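Local structure of aldehyde dehydrogenase (Burkholderia vietnamiensis, 5KF0) at residues V183-S188 with D219-F224; Q49-A54 with L214-D219; G153-I158 with F230-F235. The protein probably oxidises aldehydes to carboxylic acids with NADP as hydride acceptor, and binds NADPH in a Rossmann-like coenzyme domain. All blocks are in the same frame, centred on the assembly; numbering follows the deposited sequence.

Overall arrangement
Three contacts build one side of the NADPH site around the Rossmann-like sheet, and they illustrate how a parallel sheet offers its strand ends to a dinucleotide. Interaction 3 pairs two central strands, 155-158 and 232-236. Interaction 1 sets the neighbouring strand 182-185 against the turn and short helix at 219-224, its centre about 11 Å from that of interaction 3, and S156 OG bonds to F224 O between them. Interaction 2, centred about 6 Å from interaction 1, packs helix 48-60 on the loop that delivers R218; K185 NZ to A216 O, 2.9 Å, ties the two together. All three touch NADPH, interactions 1 and 2 chiefly at its 2'-phosphate end.

Interaction 1: V183-S188 with D219-F224; sequences VLKPAS and DGADLF. With NDP (NADPH dihydro-nicotinamide-adenine-dinucleotide phosphate), chain E.
K185 and F224 mark where the two backbones come nearest, with 8.0 Å between K185 CA and F224 CA. Segment 183-188 is a strand running out into a loop, and 219-224 is a turn leading into a short helix, where F224 N donates to A221 O; a gap this wide is spanned by side chains. K185 lays its CB over one face of the F224 ring, offset toward the rim, a CH-pi contact with 3.7 Å from K185 CB to the F224 centroid. V183 meets the same ring obliquely, its CG1 3.5 Å from F224 CE1; chi1 of -176° sets that methyl anti to the backbone N. Further along, K185 CD lies 3.7 Å from A221 CB, which itself touches C2A of the adenine. The lysine chain then bends at chi3 (83°) and at chi4, carrying NZ away from F224. K185 NZ donates to O2B of NADPH (2.9 Å), to O3B and O2X, and to P186 O, above whose carbonyl plane it sits, while A216 O is a further partner. If the amine is charged, its three protons are probably shared among these five acceptors. S188 N and OG both grip O2X, with S188 OG 2.6 Å from O2X of NADPH. This hold on a 2'-phosphate oxygen is consistent with use of NADP; the lysine helps there but also holds the ribose oxygen O3B. Around this site, F224 also packs on I158 of strand 155-158 and I51 of helix 48-60, L184 touches A194 of helix 192-202, and strand 182-185 bonds to strand 155-158.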
loop_
_atom_site.group_PDB
_atom_site.type_symbol
_atom_site.label_atom_id
_atom_site.label_comp_id
_atom_site.label_asym_id
_atom_site.label_seq_id
_atom_site.Cartn_x
_atom_site.Cartn_y
_atom_site.Cartn_z
ATOM N N VAL A 183 16.465 -8.036 -24.463
ATOM C CA VAL A 183 17.727 -8.108 -25.187
ATOM C C VAL A 183 18.660 -7.110 -24.516
ATOM O O VAL A 183 18.353 -5.914 -24.473
ATOM C CB VAL A 183 17.563 -7.775 -26.682
ATOM C CG1 VAL A 183 18.904 -7.961 -27.414
ATOM C CG2 VAL A 183 16.471 -8.666 -27.336
ATOM N N LEU A 184 19.780 -7.600 -23.984
ATOM C CA LEU A 184 20.742 -6.780 -23.252
ATOM C C LEU A 184 21.983 -6.557 -24.106
ATOM O O LEU A 184 22.563 -7.517 -24.624
ATOM C CB LEU A 184 21.142 -7.451 -21.931
ATOM C CG LEU A 184 22.337 -6.831 -21.178
ATOM C CD1 LEU A 184 22.010 -5.423 -20.673
ATOM C CD2 LEU A 184 22.791 -7.728 -20.014
ATOM N N LYS A 185 22.375 -5.296 -24.255
ATOM C CA LYS A 185 23.644 -4.935 -24.881
ATOM C C LYS A 185 24.576 -4.414 -23.800
ATOM O O LYS A 185 24.401 -3.280 -23.324
ATOM C CB LYS A 185 23.452 -3.871 -25.965
ATOM C CG LYS A 185 24.703 -3.704 -26.841
ATOM C CD LYS A 185 24.786 -2.315 -27.487
ATOM C CE LYS A 185 25.402 -1.303 -26.513
ATOM N NZ LYS A 185 26.832 -1.677 -26.210
ATOM N N PRO A 186 25.561 -5.188 -23.369
ATOM C CA PRO A 186 26.516 -4.688 -22.383
ATOM C C PRO A 186 27.497 -3.729 -23.043
ATOM O O PRO A 186 27.561 -3.609 -24.267
ATOM C CB PRO A 186 27.222 -5.965 -21.909
ATOM C CG PRO A 186 27.258 -6.815 -23.175
ATOM C CD PRO A 186 25.931 -6.525 -23.876
ATOM N N ALA A 187 28.283 -3.060 -22.203
ATOM C CA ALA A 187 29.364 -2.229 -22.717
ATOM C C ALA A 187 30.426 -3.093 -23.393
ATOM O O ALA A 187 30.821 -4.141 -22.872
ATOM C CB ALA A 187 30.002 -1.421 -21.586
ATOM N N SER A 188 30.890 -2.644 -24.567
ATOM C CA SER A 188 31.847 -3.438 -25.336
ATOM C C SER A 188 33.175 -3.567 -24.607
ATOM O O SER A 188 33.905 -4.548 -24.816
ATOM C CB SER A 188 32.062 -2.813 -26.717
ATOM O OG SER A 188 30.849 -2.754 -27.451
ATOM N N ASP A 219 28.066 2.166 -32.515
ATOM C CA ASP A 219 27.810 2.480 -33.915
ATOM C C ASP A 219 27.058 1.375 -34.651
ATOM O O ASP A 219 26.561 1.625 -35.754
ATOM C CB ASP A 219 29.131 2.783 -34.625
ATOM C CG ASP A 219 30.293 2.021 -34.022
ATOM O OD1 ASP A 219 30.892 2.514 -33.035
ATOM O OD2 ASP A 219 30.594 0.918 -34.521
ATOM N N GLY A 220 26.947 0.178 -34.073
ATOM C CA GLY A 220 26.154 -0.873 -34.681
ATOM C C GLY A 220 24.899 -1.207 -33.892
ATOM O O GLY A 220 24.288 -2.258 -34.100
ATOM N N ALA A 221 24.493 -0.307 -32.993
ATOM C CA ALA A 221 23.467 -0.618 -32.005
ATOM C C ALA A 221 22.186 0.188 -32.191
ATOM O O ALA A 221 21.416 0.316 -31.240
ATOM C CB ALA A 221 24.014 -0.398 -30.591
ATOM N N ASP A 222 21.927 0.711 -33.398
ATOM C CA ASP A 222 20.755 1.568 -33.595
ATOM C C ASP A 222 19.459 0.864 -33.202
ATOM O O ASP A 222 18.562 1.492 -32.618
ATOM C CB ASP A 222 20.671 2.042 -35.047
ATOM C CG ASP A 222 19.499 2.992 -35.272
ATOM O OD1 ASP A 222 19.596 4.159 -34.825
ATOM O OD2 ASP A 222 18.478 2.573 -35.866
ATOM N N LEU A 223 19.337 -0.435 -33.506
ATOM C CA LEU A 223 18.055 -1.113 -33.300
ATOM C C LEU A 223 17.678 -1.193 -31.824
ATOM O O LEU A 223 16.489 -1.281 -31.500
ATOM C CB LEU A 223 18.087 -2.523 -33.899
ATOM C CG LEU A 223 18.088 -2.552 -35.430
ATOM C CD1 LEU A 223 18.368 -3.965 -35.929
ATOM C CD2 LEU A 223 16.773 -2.031 -35.988
ATOM N N PHE A 224 18.659 -1.158 -30.921
ATOM C CA PHE A 224 18.328 -1.156 -29.494
ATOM C C PHE A 224 17.506 0.059 -29.103
ATOM O O PHE A 224 16.763 0.007 -28.120
ATOM C CB PHE A 224 19.597 -1.216 -28.642
ATOM C CG PHE A 224 20.204 -2.582 -28.586
ATOM C CD1 PHE A 224 19.761 -3.504 -27.649
ATOM C CD2 PHE A 224 21.204 -2.954 -29.472
ATOM C CE1 PHE A 224 20.303 -4.776 -27.594
ATOM C CE2 PHE A 224 21.750 -4.232 -29.416
ATOM C CZ PHE A 224 21.294 -5.137 -28.482
HETATM P PA NDP E . 28.442 5.440 -22.226
HETATM O O1A NDP E . 27.297 6.386 -22.356
HETATM O O2A NDP E . 29.674 5.894 -23.010
HETATM O O5B NDP E . 28.060 3.966 -22.680
HETATM C C5B NDP E . 27.011 3.292 -21.941
HETATM C C4B NDP E . 26.404 2.231 -22.819
HETATM O O4B NDP E . 25.680 2.858 -23.902
HETATM C C3B NDP E . 27.413 1.284 -23.482
HETATM O O3B NDP E . 26.856 -0.022 -23.605
HETATM C C2B NDP E . 27.567 1.915 -24.865
HETATM O O2B NDP E . 28.003 1.006 -25.897
HETATM C C1B NDP E . 26.120 2.296 -25.121
HETATM N N9A NDP E . 25.932 3.275 -26.183
HETATM C C8A NDP E . 26.582 4.465 -26.378
HETATM N N7A NDP E . 26.135 5.154 -27.402
HETATM C C5A NDP E . 25.124 4.358 -27.918
HETATM C C6A NDP E . 24.244 4.524 -29.005
HETATM N N6A NDP E . 24.262 5.579 -29.829
HETATM N N1A NDP E . 23.338 3.546 -29.233
HETATM C C2A NDP E . 23.326 2.478 -28.432
HETATM N N3A NDP E . 24.107 2.207 -27.383
HETATM C C4A NDP E . 24.990 3.195 -27.179
HETATM O O3 NDP E . 28.810 5.285 -20.688
HETATM P PN NDP E . 29.979 4.522 -19.924
HETATM O O1N NDP E . 29.961 3.083 -20.290
HETATM O O2N NDP E . 31.257 5.267 -20.213
HETATM O O5D NDP E . 29.603 4.654 -18.390
HETATM C C5D NDP E . 29.813 5.829 -17.590
HETATM C C4D NDP E . 28.532 6.625 -17.546
HETATM O O4D NDP E . 27.461 5.811 -16.999
HETATM C C3D NDP E . 28.640 7.863 -16.651
HETATM O O3D NDP E . 28.020 9.010 -17.221
HETATM C C2D NDP E . 27.942 7.398 -15.374
HETATM O O2D NDP E . 27.438 8.419 -14.520
HETATM C C1D NDP E . 26.835 6.526 -15.950
HETATM N N1N NDP E . 26.366 5.627 -14.902
HETATM C C2N NDP E . 25.075 5.687 -14.430
HETATM C C3N NDP E . 24.661 4.985 -13.357
HETATM C C7N NDP E . 23.244 4.987 -12.902
HETATM O O7N NDP E . 22.798 3.950 -12.390
HETATM N N7N NDP E . 22.534 6.109 -12.996
HETATM C C4N NDP E . 25.640 4.199 -12.561
HETATM C C5N NDP E . 26.885 3.944 -13.340
HETATM C C6N NDP E . 27.205 4.684 -14.385
HETATM P P2B NDP E . 29.597 0.736 -26.174
HETATM O O1X NDP E . 30.367 1.395 -25.092
HETATM O O2X NDP E . 29.675 -0.760 -26.252
HETATM O O3X NDP E . 29.897 1.325 -27.537
#

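Interaction 2: Q49-A54 with L214-D219; sequences QAIDAA and LPAHRD. With NDP (NADPH dihydro-nicotinamide-adenine-dinucleotide phosphate), chain E.
Apolar packing of L214 and A216 against I51 and A54 joins helix 48-60 to the loop that follows strand 211-213, at the border of the coenzyme-binding sheet. The backbones approach to 7.3 Å between I51 CA and L214 CA, and one methyl does most of the work. L214 is extended, chi2 of -180° placing CD1 anti to CA, which sends that methyl onto the helix surface. L214 CD1 lies 3.6 Å from A54 CB. Beside this short side chain the methyl also comes against the helix backbone at I51 CA and A50 O. I51 crosses L214 obliquely with its CG1, and I51 CD1 comes to A216 CB at a looser 4.3 Å. Y16 of strand 13-18 touches both L214 and A50, and L223 of helix 222-226 packs on I51. Beyond this apolar patch the loop turns polar. R218 N and NE both donate to O3X of NADPH, NE at 2.9 Å and nearly straight (169°). R218 NH2 reaches O1X in the guanidinium plane and also O2A, bridging the 2'-phosphate and the pyrophosphate. C8A of the adenine lies 3.5 Å above the centre of the R218 guanidinium. An arginine pairing with the 2'-phosphate is common in NADP(H) sites; here it comes from the loop after the edge strand 211-213 of the Rossmann-like sheet.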
loop_
_atom_site.group_PDB
_atom_site.type_symbol
_atom_site.label_atom_id
_atom_site.label_comp_id
_atom_site.label_asym_id
_atom_site.label_seq_id
_atom_site.Cartn_x
_atom_site.Cartn_y
_atom_site.Cartn_z
ATOM N N GLN A 49 21.926 -8.169 -38.040
ATOM C CA GLN A 49 21.069 -9.321 -38.316
ATOM C C GLN A 49 20.848 -10.152 -37.065
ATOM O O GLN A 49 19.752 -10.686 -36.851
ATOM C CB GLN A 49 21.672 -10.193 -39.415
ATOM C CG GLN A 49 21.495 -9.633 -40.801
ATOM C CD GLN A 49 22.149 -8.279 -40.953
ATOM O OE1 GLN A 49 23.367 -8.146 -40.822
ATOM N NE2 GLN A 49 21.335 -7.255 -41.188
ATOM N N ALA A 50 21.885 -10.303 -36.245
ATOM C CA ALA A 50 21.722 -11.025 -34.988
ATOM C C ALA A 50 20.818 -10.257 -34.035
ATOM O O ALA A 50 20.004 -10.859 -33.322
ATOM C CB ALA A 50 23.086 -11.291 -34.345
ATOM N N ILE A 51 20.946 -8.925 -34.007
ATOM C CA ILE A 51 20.085 -8.113 -33.147
ATOM C C ILE A 51 18.636 -8.237 -33.597
ATOM O O ILE A 51 17.728 -8.450 -32.784
ATOM C CB ILE A 51 20.549 -6.645 -33.148
ATOM C CG1 ILE A 51 21.951 -6.528 -32.549
ATOM C CG2 ILE A 51 19.571 -5.767 -32.347
ATOM C CD1 ILE A 51 22.629 -5.181 -32.844
ATOM N N ASP A 52 18.405 -8.131 -34.907
ATOM C CA ASP A 52 17.052 -8.286 -35.431
ATOM C C ASP A 52 16.472 -9.658 -35.098
ATOM O O ASP A 52 15.301 -9.764 -34.713
ATOM C CB ASP A 52 17.039 -8.062 -36.940
ATOM C CG ASP A 52 15.692 -8.365 -37.539
ATOM O OD1 ASP A 52 14.766 -7.567 -37.315
ATOM O OD2 ASP A 52 15.547 -9.411 -38.208
ATOM N N ALA A 53 17.271 -10.722 -35.237
ATOM C CA ALA A 53 16.781 -12.056 -34.894
ATOM C C ALA A 53 16.439 -12.152 -33.413
ATOM O O ALA A 53 15.461 -12.808 -33.035
ATOM C CB ALA A 53 17.818 -13.121 -35.272
ATOM N N ALA A 54 17.241 -11.508 -32.559
ATOM C CA ALA A 54 16.971 -11.517 -31.127
ATOM C C ALA A 54 15.656 -10.821 -30.812
ATOM O O ALA A 54 14.898 -11.278 -29.943
ATOM C CB ALA A 54 18.119 -10.840 -30.379
ATOM N N LEU A 214 23.847 -9.567 -26.238
ATOM C CA LEU A 214 24.515 -9.343 -27.520
ATOM C C LEU A 214 25.526 -8.212 -27.402
ATOM O O LEU A 214 25.125 -7.030 -27.366
ATOM C CB LEU A 214 23.496 -9.014 -28.610
ATOM C CG LEU A 214 22.420 -10.056 -28.908
ATOM C CD1 LEU A 214 21.512 -9.548 -30.021
ATOM C CD2 LEU A 214 23.040 -11.385 -29.299
ATOM N N PRO A 215 26.818 -8.508 -27.368
ATOM C CA PRO A 215 27.813 -7.435 -27.461
ATOM C C PRO A 215 27.714 -6.754 -28.817
ATOM O O PRO A 215 27.572 -7.412 -29.846
ATOM C CB PRO A 215 29.149 -8.170 -27.291
ATOM C CG PRO A 215 28.789 -9.513 -26.671
ATOM C CD PRO A 215 27.433 -9.837 -27.227
ATOM N N ALA A 216 27.778 -5.426 -28.808
ATOM C CA ALA A 216 27.723 -4.640 -30.033
ATOM C C ALA A 216 28.219 -3.242 -29.711
ATOM O O ALA A 216 27.891 -2.698 -28.654
ATOM C CB ALA A 216 26.299 -4.571 -30.607
ATOM N N HIS A 217 29.028 -2.681 -30.605
ATOM C CA HIS A 217 29.476 -1.305 -30.430
ATOM C C HIS A 217 28.326 -0.329 -30.657
ATOM O O HIS A 217 27.385 -0.610 -31.402
ATOM C CB HIS A 217 30.614 -0.989 -31.401
ATOM C CG HIS A 217 31.842 -1.817 -31.189
ATOM N ND1 HIS A 217 32.694 -1.623 -30.123
ATOM C CD2 HIS A 217 32.377 -2.823 -31.922
ATOM C CE1 HIS A 217 33.694 -2.485 -30.199
ATOM N NE2 HIS A 217 33.530 -3.221 -31.284
ATOM N N ARG A 218 28.429 0.846 -30.024
ATOM C CA ARG A 218 27.398 1.872 -30.170
ATOM C C ARG A 218 27.059 2.148 -31.633
ATOM O O ARG A 218 25.889 2.358 -31.974
ATOM C CB ARG A 218 27.840 3.158 -29.473
ATOM C CG ARG A 218 29.220 3.682 -29.877
ATOM C CD ARG A 218 29.660 4.759 -28.895
ATOM N NE ARG A 218 29.930 4.182 -27.580
ATOM C CZ ARG A 218 30.050 4.884 -26.454
ATOM N NH1 ARG A 218 29.916 6.206 -26.467
ATOM N NH2 ARG A 218 30.304 4.262 -25.318
ATOM N N ASP A 219 28.066 2.166 -32.515
ATOM C CA ASP A 219 27.810 2.480 -33.915
ATOM C C ASP A 219 27.058 1.375 -34.651
ATOM O O ASP A 219 26.561 1.625 -35.754
ATOM C CB ASP A 219 29.131 2.783 -34.625
ATOM C CG ASP A 219 30.293 2.021 -34.022
ATOM O OD1 ASP A 219 30.892 2.514 -33.035
ATOM O OD2 ASP A 219 30.594 0.918 -34.521
HETATM P PA NDP E . 28.442 5.440 -22.226
HETATM O O1A NDP E . 27.297 6.386 -22.356
HETATM O O2A NDP E . 29.674 5.894 -23.010
HETATM O O5B NDP E . 28.060 3.966 -22.680
HETATM C C5B NDP E . 27.011 3.292 -21.941
HETATM C C4B NDP E . 26.404 2.231 -22.819
HETATM O O4B NDP E . 25.680 2.858 -23.902
HETATM C C3B NDP E . 27.413 1.284 -23.482
HETATM O O3B NDP E . 26.856 -0.022 -23.605
HETATM C C2B NDP E . 27.567 1.915 -24.865
HETATM O O2B NDP E . 28.003 1.006 -25.897
HETATM C C1B NDP E . 26.120 2.296 -25.121
HETATM N N9A NDP E . 25.932 3.275 -26.183
HETATM C C8A NDP E . 26.582 4.465 -26.378
HETATM N N7A NDP E . 26.135 5.154 -27.402
HETATM C C5A NDP E . 25.124 4.358 -27.918
HETATM C C6A NDP E . 24.244 4.524 -29.005
HETATM N N6A NDP E . 24.262 5.579 -29.829
HETATM N N1A NDP E . 23.338 3.546 -29.233
HETATM C C2A NDP E . 23.326 2.478 -28.432
HETATM N N3A NDP E . 24.107 2.207 -27.383
HETATM C C4A NDP E . 24.990 3.195 -27.179
HETATM O O3 NDP E . 28.810 5.285 -20.688
HETATM P PN NDP E . 29.979 4.522 -19.924
HETATM O O1N NDP E . 29.961 3.083 -20.290
HETATM O O2N NDP E . 31.257 5.267 -20.213
HETATM O O5D NDP E . 29.603 4.654 -18.390
HETATM C C5D NDP E . 29.813 5.829 -17.590
HETATM C C4D NDP E . 28.532 6.625 -17.546
HETATM O O4D NDP E . 27.461 5.811 -16.999
HETATM C C3D NDP E . 28.640 7.863 -16.651
HETATM O O3D NDP E . 28.020 9.010 -17.221
HETATM C C2D NDP E . 27.942 7.398 -15.374
HETATM O O2D NDP E . 27.438 8.419 -14.520
HETATM C C1D NDP E . 26.835 6.526 -15.950
HETATM N N1N NDP E . 26.366 5.627 -14.902
HETATM C C2N NDP E . 25.075 5.687 -14.430
HETATM C C3N NDP E . 24.661 4.985 -13.357
HETATM C C7N NDP E . 23.244 4.987 -12.902
HETATM O O7N NDP E . 22.798 3.950 -12.390
HETATM N N7N NDP E . 22.534 6.109 -12.996
HETATM C C4N NDP E . 25.640 4.199 -12.561
HETATM C C5N NDP E . 26.885 3.944 -13.340
HETATM C C6N NDP E . 27.205 4.684 -14.385
HETATM P P2B NDP E . 29.597 0.736 -26.174
HETATM O O1X NDP E . 30.367 1.395 -25.092
HETATM O O2X NDP E . 29.675 -0.760 -26.252
HETATM O O3X NDP E . 29.897 1.325 -27.537
#

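Interaction 3: G153-I158 with F230-F235; sequences GPCSFI and FRLLSF. With NDP (NADPH dihydro-nicotinamide-adenine-dinucleotide phosphate), chain E.
The apolar centre is the F230 ring with the CB of S156 over it, a CH-pi contact in which S156 CB stands over the middle of one face, 3.4 Å from the F230 centroid and only 4° off the normal. The same side of the sheet carries L233, whose CD1 meets I158 CD1 at 3.9 Å, and F235, whose CD1 touches I158 CG2. On the other side C155 SG packs on L232 CD2 and the F157 ring meets S234 CB obliquely. Between these layers strands 155-158 and 232-235 run parallel, at 13° to each other. R231 N to P154 O precedes the strand pairing; S156 N to L232 O, S234 N to S156 O and a longer I158 N to S234 O (3.2 Å) follow. Chi1 of 175° sets S156 OG anti to its own N, and it bonds to F224 O, whereas S234 OG bonds to K171 NZ. At the outer end R231 makes a long, weak ion pair with E435 of the second subunit. Buried L232 N has no partner in the model. The main chain thus pairs off most of its polar atoms within the sheet; separately, I158 and F235 offer apolar surface to the adenosine ribose of NADPH, both touching O4B.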
loop_
_atom_site.group_PDB
_atom_site.type_symbol
_atom_site.label_atom_id
_atom_site.label_comp_id
_atom_site.label_asym_id
_atom_site.label_seq_id
_atom_site.Cartn_x
_atom_site.Cartn_y
_atom_site.Cartn_z
ATOM N N GLY A 153 6.280 -6.203 -22.450
ATOM C CA GLY A 153 6.667 -6.757 -23.724
ATOM C C GLY A 153 8.173 -6.819 -23.825
ATOM O O GLY A 153 8.878 -6.724 -22.815
ATOM N N PRO A 154 8.703 -6.961 -25.039
ATOM C CA PRO A 154 10.163 -7.015 -25.195
ATOM C C PRO A 154 10.813 -5.728 -24.714
ATOM O O PRO A 154 10.373 -4.626 -25.050
ATOM C CB PRO A 154 10.354 -7.212 -26.702
ATOM C CG PRO A 154 9.036 -7.817 -27.173
ATOM C CD PRO A 154 8.007 -7.123 -26.326
ATOM N N CYS A 155 11.873 -5.878 -23.923
ATOM C CA CYS A 155 12.600 -4.751 -23.358
ATOM C C CYS A 155 14.000 -4.699 -23.946
ATOM O O CYS A 155 14.649 -5.734 -24.104
ATOM C CB CYS A 155 12.717 -4.859 -21.834
ATOM S SG CYS A 155 11.135 -4.750 -20.957
ATOM N N SER A 156 14.454 -3.480 -24.236
ATOM C CA SER A 156 15.805 -3.208 -24.709
ATOM C C SER A 156 16.613 -2.641 -23.545
ATOM O O SER A 156 16.232 -1.621 -22.960
ATOM C CB SER A 156 15.784 -2.217 -25.873
ATOM O OG SER A 156 17.111 -1.875 -26.257
ATOM N N PHE A 157 17.728 -3.292 -23.218
ATOM C CA PHE A 157 18.553 -2.946 -22.064
ATOM C C PHE A 157 19.960 -2.598 -22.532
ATOM O O PHE A 157 20.578 -3.376 -23.266
ATOM C CB PHE A 157 18.639 -4.116 -21.071
ATOM C CG PHE A 157 17.342 -4.429 -20.371
ATOM C CD1 PHE A 157 16.367 -3.447 -20.186
ATOM C CD2 PHE A 157 17.110 -5.709 -19.871
ATOM C CE1 PHE A 157 15.179 -3.748 -19.522
ATOM C CE2 PHE A 157 15.935 -6.012 -19.194
ATOM C CZ PHE A 157 14.965 -5.031 -19.024
ATOM N N ILE A 158 20.473 -1.450 -22.088
ATOM C CA ILE A 158 21.829 -1.010 -22.408
ATOM C C ILE A 158 22.521 -0.630 -21.103
ATOM O O ILE A 158 21.966 0.150 -20.320
ATOM C CB ILE A 158 21.812 0.191 -23.374
ATOM C CG1 ILE A 158 21.212 -0.197 -24.730
ATOM C CG2 ILE A 158 23.233 0.751 -23.550
ATOM C CD1 ILE A 158 20.987 1.010 -25.665
ATOM N N PHE A 230 10.384 -3.285 -29.564
ATOM C CA PHE A 230 10.700 -3.040 -28.166
ATOM C C PHE A 230 9.656 -2.096 -27.580
ATOM O O PHE A 230 9.364 -1.053 -28.174
ATOM C CB PHE A 230 12.080 -2.393 -28.031
ATOM C CG PHE A 230 13.260 -3.329 -28.199
ATOM C CD1 PHE A 230 13.409 -4.456 -27.404
ATOM C CD2 PHE A 230 14.283 -3.001 -29.092
ATOM C CE1 PHE A 230 14.537 -5.265 -27.523
ATOM C CE2 PHE A 230 15.405 -3.811 -29.224
ATOM C CZ PHE A 230 15.531 -4.951 -28.447
ATOM N N ARG A 231 9.119 -2.435 -26.405
ATOM C CA ARG A 231 8.134 -1.582 -25.742
ATOM C C ARG A 231 8.743 -0.693 -24.667
ATOM O O ARG A 231 8.079 0.247 -24.205
ATOM C CB ARG A 231 7.025 -2.440 -25.129
ATOM C CG ARG A 231 6.452 -3.477 -26.095
ATOM C CD ARG A 231 5.891 -2.851 -27.362
ATOM N NE ARG A 231 4.543 -2.324 -27.163
ATOM C CZ ARG A 231 3.427 -3.032 -27.334
ATOM N NH1 ARG A 231 3.491 -4.301 -27.716
ATOM N NH2 ARG A 231 2.244 -2.473 -27.120
ATOM N N LEU A 232 9.990 -0.952 -24.283
ATOM C CA LEU A 232 10.714 -0.191 -23.278
ATOM C C LEU A 232 12.179 -0.185 -23.668
ATOM O O LEU A 232 12.714 -1.225 -24.065
ATOM C CB LEU A 232 10.556 -0.803 -21.880
ATOM C CG LEU A 232 11.520 -0.280 -20.809
ATOM C CD1 LEU A 232 11.210 1.181 -20.466
ATOM C CD2 LEU A 232 11.479 -1.152 -19.554
ATOM N N LEU A 233 12.801 0.988 -23.599
ATOM C CA LEU A 233 14.252 1.121 -23.612
ATOM C C LEU A 233 14.663 1.569 -22.221
ATOM O O LEU A 233 14.179 2.597 -21.735
ATOM C CB LEU A 233 14.725 2.134 -24.655
ATOM C CG LEU A 233 16.167 2.634 -24.464
ATOM C CD1 LEU A 233 17.188 1.528 -24.758
ATOM C CD2 LEU A 233 16.449 3.850 -25.343
ATOM N N SER A 234 15.519 0.794 -21.565
ATOM C CA SER A 234 16.060 1.194 -20.270
ATOM C C SER A 234 17.572 1.284 -20.422
ATOM O O SER A 234 18.241 0.273 -20.659
ATOM C CB SER A 234 15.643 0.223 -19.165
ATOM O OG SER A 234 16.209 0.605 -17.920
ATOM N N PHE A 235 18.088 2.505 -20.302
ATOM C CA PHE A 235 19.468 2.850 -20.620
ATOM C C PHE A 235 20.173 3.326 -19.362
ATOM O O PHE A 235 19.671 4.214 -18.663
ATOM C CB PHE A 235 19.513 3.944 -21.700
ATOM C CG PHE A 235 20.895 4.531 -21.911
ATOM C CD1 PHE A 235 21.763 3.968 -22.829
ATOM C CD2 PHE A 235 21.321 5.634 -21.171
ATOM C CE1 PHE A 235 23.040 4.495 -23.015
ATOM C CE2 PHE A 235 22.595 6.164 -21.345
ATOM C CZ PHE A 235 23.456 5.592 -22.273
HETATM P PA NDP E . 28.442 5.440 -22.226
HETATM O O1A NDP E . 27.297 6.386 -22.356
HETATM O O2A NDP E . 29.674 5.894 -23.010
HETATM O O5B NDP E . 28.060 3.966 -22.680
HETATM C C5B NDP E . 27.011 3.292 -21.941
HETATM C C4B NDP E . 26.404 2.231 -22.819
HETATM O O4B NDP E . 25.680 2.858 -23.902
HETATM C C3B NDP E . 27.413 1.284 -23.482
HETATM O O3B NDP E . 26.856 -0.022 -23.605
HETATM C C2B NDP E . 27.567 1.915 -24.865
HETATM O O2B NDP E . 28.003 1.006 -25.897
HETATM C C1B NDP E . 26.120 2.296 -25.121
HETATM N N9A NDP E . 25.932 3.275 -26.183
HETATM C C8A NDP E . 26.582 4.465 -26.378
HETATM N N7A NDP E . 26.135 5.154 -27.402
HETATM C C5A NDP E . 25.124 4.358 -27.918
HETATM C C6A NDP E . 24.244 4.524 -29.005
HETATM N N6A NDP E . 24.262 5.579 -29.829
HETATM N N1A NDP E . 23.338 3.546 -29.233
HETATM C C2A NDP E . 23.326 2.478 -28.432
HETATM N N3A NDP E . 24.107 2.207 -27.383
HETATM C C4A NDP E . 24.990 3.195 -27.179
HETATM O O3 NDP E . 28.810 5.285 -20.688
HETATM P PN NDP E . 29.979 4.522 -19.924
HETATM O O1N NDP E . 29.961 3.083 -20.290
HETATM O O2N NDP E . 31.257 5.267 -20.213
HETATM O O5D NDP E . 29.603 4.654 -18.390
HETATM C C5D NDP E . 29.813 5.829 -17.590
HETATM C C4D NDP E . 28.532 6.625 -17.546
HETATM O O4D NDP E . 27.461 5.811 -16.999
HETATM C C3D NDP E . 28.640 7.863 -16.651
HETATM O O3D NDP E . 28.020 9.010 -17.221
HETATM C C2D NDP E . 27.942 7.398 -15.374
HETATM O O2D NDP E . 27.438 8.419 -14.520
HETATM C C1D NDP E . 26.835 6.526 -15.950
HETATM N N1N NDP E . 26.366 5.627 -14.902
HETATM C C2N NDP E . 25.075 5.687 -14.430
HETATM C C3N NDP E . 24.661 4.985 -13.357
HETATM C C7N NDP E . 23.244 4.987 -12.902
HETATM O O7N NDP E . 22.798 3.950 -12.390
HETATM N N7N NDP E . 22.534 6.109 -12.996
HETATM C C4N NDP E . 25.640 4.199 -12.561
HETATM C C5N NDP E . 26.885 3.944 -13.340
HETATM C C6N NDP E . 27.205 4.684 -14.385
HETATM P P2B NDP E . 29.597 0.736 -26.174
HETATM O O1X NDP E . 30.367 1.395 -25.092
HETATM O O2X NDP E . 29.675 -0.760 -26.252
HETATM O O3X NDP E . 29.897 1.325 -27.537
#